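Long-range contacts in UDP-N-Acetylglucosamine 2-Epimerase (Thermus thermophilus, PDB 1V4V), which probably interconverts UDP-N-acetylglucosamine and UDP-N-acetylmannosamine by inverting the configuration at C2 of the sugar: residues P199-T204 with P229-V234; R223-F228 with K252-F257. One frame throughout, in Å; residues are numbered along the deposited sequence.

Followed from the N terminus, the chain completes a seven-stranded parallel sheet before it enters strand 200-203, runs through helix 214-227 and returns in strand 232-236. Contact 1 closes this beta-alpha-beta loop by pairing residues 199-204 with 229-234. Before that loop is complete, the chain has passed 223-228 at the end of the helix, which meets residues 252-257 in contact 2, beyond helix 241-251. The two loops therefore cross, their segments alternating along the sequence, and the centres of the contacts lie about 9 Å apart. Together they tie two neighbouring strands, the helix packed on them and the turn leading into edge strand 257-260. N256 and F233 join them directly through their backbones.

Contact 1: residues P199-T204 with P229-V234; sequences PYVTVT and PHLTFV
Y200, V201 and T202 pair in parallel with T232, F233 and V234, the two strands of a right-handed beta-alpha-beta crossover in the Rossmann-like sheet of one half of this GT-B fold. The backbone bonds form the staggered ladder expected of parallel strands. T232 N donates to P199 O, V201 N to T232 O, V234 N to V201 O, and V203 N to V234 O at 2.7 Å, an almost straight bond (170°) although the donor is tilted from the carbonyl plane. CA-H...O contacts run alongside this ladder, one from Y200 CA to T232 O at 3.2 Å.

Apolar packing divides between the two faces. Beside Y200, T232 points the same way, its CB 3.9 Å from Y200 CD2, while V234 CG2 meets that same ring atom at 4.0 Å. The ring's hydroxyl is held elsewhere, by the carbonyl of P196; T202 OG1 shares a hydrogen bond with S275 OG on the adjoining strand.

The other face carries V201 and F233, side by side; helix 214-227 packs on F233 through V224 and A225. L231 crosses V201 obliquely, its CD1 4.1 Å from V201 CG2. V201 lays its CB and both methyls against the F233 ring, CB to CD2 at 3.6 Å. With V201 CG1 anti to the backbone N (chi1 170°), that methyl lies 3.7 Å from F233 CD2. V203 CG2 comes more loosely to the ring's edge, 4.4 Å from F233 CD2.

Contact 2: residues R223-F228 with K252-F257; sequences RVAEAF and KGVRNF
With chi1 at 58°, N256 sets its CG between its own backbone N and carbonyl carbon, and chi2 of -25° turns the amide to A225 at the end of helix 214-227. N256 ND2 donates to A225 O at 3.0 Å, a nearly straight bond (162°) that arrives tilted from the carbonyl plane. F228 N reaches the same oxygen from the opposite face, so A225 O is gripped twice where the helix runs out. ND2 also bonds to L231 O, and F228 O lies 3.0 Å from N256 ND2. Replacing N256 by an alanine would probably leave A225 O with F228 N alone of these two donors and L231 O without its amide partner.

The methyl of A225 carries the apolar part of the contact. A225 CB stands 3.5 Å from N256 OD1, rests 3.7 Å from F257 CD1 at the edge of that ring, and meets V254 CG1 at 4.1 Å. A type I turn from V254 to F257, closed by F257 N to V254 O, brings all three side chains to this one methyl. The contact thus fastens the C-terminal end of helix 214-227 to the turn between helix 241-251 and edge strand 257-260, with F233 of strand 232-236 packed against A225, N256 and F257.

Contact 1: residues P199-T204 with P229-V234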
loop_
_atom_site.group_PDB
_atom_site.type_symbol
_atom_site.label_atom_id
_atom_site.label_comp_id
_atom_site.label_asym_id
_atom_site.label_seq_id
_atom_site.Cartn_x
_atom_site.Cartn_y
_atom_site.Cartn_z
ATOM N N PRO A 199 22.807 -19.180 -42.555
ATOM C CA PRO A 199 21.782 -18.794 -41.575
ATOM C C PRO A 199 21.607 -19.808 -40.447
ATOM O O PRO A 199 22.014 -20.968 -40.565
ATOM C CB PRO A 199 20.512 -18.682 -42.422
ATOM C CG PRO A 199 21.030 -18.429 -43.810
ATOM C CD PRO A 199 22.202 -19.363 -43.884
ATOM N N TYR A 200 20.963 -19.367 -39.370
ATOM C CA TYR A 200 20.741 -20.223 -38.213
ATOM C C TYR A 200 19.283 -20.383 -37.825
ATOM O O TYR A 200 18.441 -19.547 -38.146
ATOM C CB TYR A 200 21.450 -19.663 -36.980
ATOM C CG TYR A 200 22.894 -19.279 -37.191
ATOM C CD1 TYR A 200 23.267 -17.938 -37.296
ATOM C CD2 TYR A 200 23.889 -20.250 -37.262
ATOM C CE1 TYR A 200 24.601 -17.573 -37.464
ATOM C CE2 TYR A 200 25.229 -19.898 -37.435
ATOM C CZ TYR A 200 25.575 -18.559 -37.531
ATOM O OH TYR A 200 26.897 -18.205 -37.687
ATOM N N VAL A 201 19.020 -21.485 -37.131
ATOM C CA VAL A 201 17.714 -21.783 -36.560
ATOM C C VAL A 201 18.085 -22.123 -35.122
ATOM O O VAL A 201 18.906 -23.012 -34.890
ATOM C CB VAL A 201 17.037 -23.021 -37.193
ATOM C CG1 VAL A 201 15.804 -23.401 -36.381
ATOM C CG2 VAL A 201 16.628 -22.715 -38.635
ATOM N N THR A 202 17.521 -21.401 -34.160
ATOM C CA THR A 202 17.826 -21.686 -32.762
ATOM C C THR A 202 16.820 -22.692 -32.245
ATOM O O THR A 202 15.618 -22.572 -32.500
ATOM C CB THR A 202 17.770 -20.413 -31.891
ATOM O OG1 THR A 202 18.793 -19.500 -32.305
ATOM C CG2 THR A 202 17.986 -20.764 -30.416
ATOM N N VAL A 203 17.321 -23.704 -31.545
ATOM C CA VAL A 203 16.463 -24.742 -30.986
ATOM C C VAL A 203 16.607 -24.810 -29.476
ATOM O O VAL A 203 17.719 -24.719 -28.943
ATOM C CB VAL A 203 16.800 -26.133 -31.568
ATOM C CG1 VAL A 203 15.971 -27.201 -30.868
ATOM C CG2 VAL A 203 16.534 -26.163 -33.068
ATOM N N THR A 204 15.470 -24.980 -28.806
ATOM C CA THR A 204 15.419 -25.080 -27.350
ATOM C C THR A 204 14.280 -26.018 -26.911
ATOM O O THR A 204 13.115 -25.831 -27.281
ATOM C CB THR A 204 15.225 -23.678 -26.708
ATOM O OG1 THR A 204 16.486 -23.199 -26.225
ATOM C CG2 THR A 204 14.213 -23.712 -25.572
ATOM N N PRO A 229 20.160 -28.693 -45.452
ATOM C CA PRO A 229 21.614 -28.741 -45.280
ATOM C C PRO A 229 22.322 -27.391 -45.219
ATOM O O PRO A 229 23.401 -27.287 -44.646
ATOM C CB PRO A 229 22.075 -29.588 -46.473
ATOM C CG PRO A 229 21.016 -29.345 -47.502
ATOM C CD PRO A 229 19.754 -29.401 -46.678
ATOM N N HIS A 230 21.723 -26.358 -45.799
ATOM C CA HIS A 230 22.353 -25.040 -45.796
ATOM C C HIS A 230 22.089 -24.224 -44.540
ATOM O O HIS A 230 22.620 -23.123 -44.390
ATOM C CB HIS A 230 21.913 -24.237 -47.022
ATOM C CG HIS A 230 22.328 -24.847 -48.321
ATOM N ND1 HIS A 230 23.626 -25.243 -48.574
ATOM C CD2 HIS A 230 21.627 -25.121 -49.445
ATOM C CE1 HIS A 230 23.702 -25.733 -49.794
ATOM N NE2 HIS A 230 22.502 -25.672 -50.347
ATOM N N LEU A 231 21.258 -24.753 -43.647
ATOM C CA LEU A 231 20.953 -24.068 -42.397
ATOM C C LEU A 231 21.681 -24.756 -41.259
ATOM O O LEU A 231 21.901 -25.962 -41.294
ATOM C CB LEU A 231 19.449 -24.124 -42.094
ATOM C CG LEU A 231 18.485 -23.577 -43.140
ATOM C CD1 LEU A 231 17.057 -23.654 -42.592
ATOM C CD2 LEU A 231 18.850 -22.151 -43.473
ATOM N N THR A 232 22.051 -23.989 -40.243
ATOM C CA THR A 232 22.712 -24.569 -39.085
ATOM C C THR A 232 21.773 -24.440 -37.898
ATOM O O THR A 232 21.341 -23.344 -37.562
ATOM C CB THR A 232 24.023 -23.865 -38.770
ATOM O OG1 THR A 232 24.929 -24.057 -39.864
ATOM C CG2 THR A 232 24.634 -24.435 -37.486
ATOM N N PHE A 233 21.456 -25.573 -37.280
ATOM C CA PHE A 233 20.556 -25.607 -36.130
ATOM C C PHE A 233 21.370 -25.581 -34.847
ATOM O O PHE A 233 22.122 -26.511 -34.562
ATOM C CB PHE A 233 19.674 -26.862 -36.207
ATOM C CG PHE A 233 18.777 -26.890 -37.422
ATOM C CD1 PHE A 233 19.299 -27.163 -38.685
ATOM C CD2 PHE A 233 17.425 -26.564 -37.310
ATOM C CE1 PHE A 233 18.497 -27.108 -39.824
ATOM C CE2 PHE A 233 16.606 -26.503 -38.438
ATOM C CZ PHE A 233 17.142 -26.776 -39.706
ATOM N N VAL A 234 21.218 -24.501 -34.086
ATOM C CA VAL A 234 21.958 -24.319 -32.841
ATOM C C VAL A 234 21.060 -24.593 -31.649
ATOM O O VAL A 234 20.050 -23.916 -31.441
ATOM C CB VAL A 234 22.537 -22.902 -32.761
ATOM C CG1 VAL A 234 23.425 -22.771 -31.529
ATOM C CG2 VAL A 234 23.336 -22.611 -34.030
#

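Contact 2: residues R223-F228 with K252-F257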
loop_
_atom_site.group_PDB
_atom_site.type_symbol
_atom_site.label_atom_id
_atom_site.label_comp_id
_atom_site.label_asym_id
_atom_site.label_seq_id
_atom_site.Cartn_x
_atom_site.Cartn_y
_atom_site.Cartn_z
ATOM N N ARG A 223 15.313 -34.885 -38.845
ATOM C CA ARG A 223 14.761 -34.948 -40.199
ATOM C C ARG A 223 14.738 -33.559 -40.824
ATOM O O ARG A 223 15.023 -33.395 -42.013
ATOM C CB ARG A 223 13.330 -35.499 -40.195
ATOM C CG ARG A 223 13.213 -36.997 -40.028
ATOM C CD ARG A 223 11.750 -37.426 -40.131
ATOM N NE ARG A 223 11.237 -37.336 -41.499
ATOM C CZ ARG A 223 9.949 -37.427 -41.816
ATOM N NH1 ARG A 223 9.040 -37.600 -40.865
ATOM N NH2 ARG A 223 9.566 -37.360 -43.083
ATOM N N VAL A 224 14.377 -32.559 -40.023
ATOM C CA VAL A 224 14.334 -31.191 -40.520
ATOM C C VAL A 224 15.745 -30.765 -40.942
ATOM O O VAL A 224 15.944 -30.219 -42.027
ATOM C CB VAL A 224 13.817 -30.204 -39.437
ATOM C CG1 VAL A 224 13.911 -28.769 -39.949
ATOM C CG2 VAL A 224 12.366 -30.540 -39.073
ATOM N N ALA A 225 16.720 -31.026 -40.083
ATOM C CA ALA A 225 18.100 -30.652 -40.377
ATOM C C ALA A 225 18.587 -31.298 -41.674
ATOM O O ALA A 225 19.277 -30.669 -42.473
ATOM C CB ALA A 225 19.005 -31.044 -39.212
ATOM N N GLU A 226 18.222 -32.554 -41.894
ATOM C CA GLU A 226 18.643 -33.236 -43.111
ATOM C C GLU A 226 17.991 -32.626 -44.353
ATOM O O GLU A 226 18.567 -32.647 -45.442
ATOM C CB GLU A 226 18.306 -34.723 -43.007
ATOM C CG GLU A 226 19.012 -35.403 -41.851
ATOM C CD GLU A 226 18.587 -36.843 -41.670
ATOM O OE1 GLU A 226 17.368 -37.092 -41.555
ATOM O OE2 GLU A 226 19.473 -37.722 -41.637
ATOM N N ALA A 227 16.799 -32.064 -44.184
ATOM C CA ALA A 227 16.082 -31.453 -45.303
ATOM C C ALA A 227 16.568 -30.041 -45.636
ATOM O O ALA A 227 16.242 -29.506 -46.700
ATOM C CB ALA A 227 14.575 -31.424 -45.005
ATOM N N PHE A 228 17.332 -29.439 -44.726
ATOM C CA PHE A 228 17.856 -28.082 -44.904
ATOM C C PHE A 228 19.352 -28.042 -44.606
ATOM O O PHE A 228 19.786 -27.428 -43.633
ATOM C CB PHE A 228 17.121 -27.121 -43.966
ATOM C CG PHE A 228 15.671 -26.976 -44.288
ATOM C CD1 PHE A 228 15.258 -26.103 -45.287
ATOM C CD2 PHE A 228 14.723 -27.759 -43.640
ATOM C CE1 PHE A 228 13.910 -26.017 -45.639
ATOM C CE2 PHE A 228 13.375 -27.679 -43.987
ATOM C CZ PHE A 228 12.975 -26.810 -44.986
ATOM N N LYS A 252 23.783 -35.837 -31.847
ATOM C CA LYS A 252 25.244 -35.810 -31.923
ATOM C C LYS A 252 25.603 -36.480 -33.237
ATOM O O LYS A 252 25.074 -37.542 -33.561
ATOM C CB LYS A 252 25.882 -36.606 -30.779
ATOM C CG LYS A 252 25.966 -35.868 -29.464
ATOM C CD LYS A 252 26.956 -34.725 -29.520
ATOM C CE LYS A 252 27.028 -34.017 -28.175
ATOM N NZ LYS A 252 27.987 -32.880 -28.165
ATOM N N GLY A 253 26.497 -35.871 -33.998
ATOM C CA GLY A 253 26.878 -36.468 -35.257
ATOM C C GLY A 253 26.056 -35.963 -36.425
ATOM O O GLY A 253 26.328 -36.324 -37.569
ATOM N N VAL A 254 25.029 -35.156 -36.154
ATOM C CA VAL A 254 24.235 -34.607 -37.249
ATOM C C VAL A 254 25.045 -33.407 -37.723
ATOM O O VAL A 254 25.275 -32.466 -36.967
ATOM C CB VAL A 254 22.831 -34.149 -36.788
ATOM C CG1 VAL A 254 22.121 -33.442 -37.936
ATOM C CG2 VAL A 254 22.019 -35.359 -36.333
ATOM N N ARG A 255 25.489 -33.471 -38.972
ATOM C CA ARG A 255 26.334 -32.455 -39.588
ATOM C C ARG A 255 26.011 -30.987 -39.315
ATOM O O ARG A 255 26.902 -30.217 -38.949
ATOM C CB ARG A 255 26.368 -32.684 -41.104
ATOM C CG ARG A 255 27.630 -32.203 -41.792
ATOM C CD ARG A 255 27.530 -32.404 -43.299
ATOM N NE ARG A 255 26.977 -33.710 -43.659
ATOM C CZ ARG A 255 27.598 -34.875 -43.497
ATOM N NH1 ARG A 255 28.818 -34.924 -42.976
ATOM N NH2 ARG A 255 26.997 -36.001 -43.859
ATOM N N ASN A 256 24.752 -30.592 -39.499
ATOM C CA ASN A 256 24.381 -29.193 -39.303
ATOM C C ASN A 256 23.652 -28.844 -38.006
ATOM O O ASN A 256 22.934 -27.842 -37.931
ATOM C CB ASN A 256 23.596 -28.680 -40.518
ATOM C CG ASN A 256 22.348 -29.486 -40.796
ATOM O OD1 ASN A 256 22.260 -30.661 -40.435
ATOM N ND2 ASN A 256 21.380 -28.862 -41.465
ATOM N N PHE A 257 23.837 -29.677 -36.991
ATOM C CA PHE A 257 23.276 -29.398 -35.680
ATOM C C PHE A 257 24.476 -29.097 -34.780
ATOM O O PHE A 257 25.489 -29.810 -34.811
ATOM C CB PHE A 257 22.517 -30.602 -35.113
ATOM C CG PHE A 257 21.062 -30.323 -34.826
ATOM C CD1 PHE A 257 20.074 -30.728 -35.718
ATOM C CD2 PHE A 257 20.686 -29.639 -33.671
ATOM C CE1 PHE A 257 18.726 -30.460 -35.468
ATOM C CE2 PHE A 257 19.339 -29.365 -33.409
ATOM C CZ PHE A 257 18.360 -29.776 -34.311
#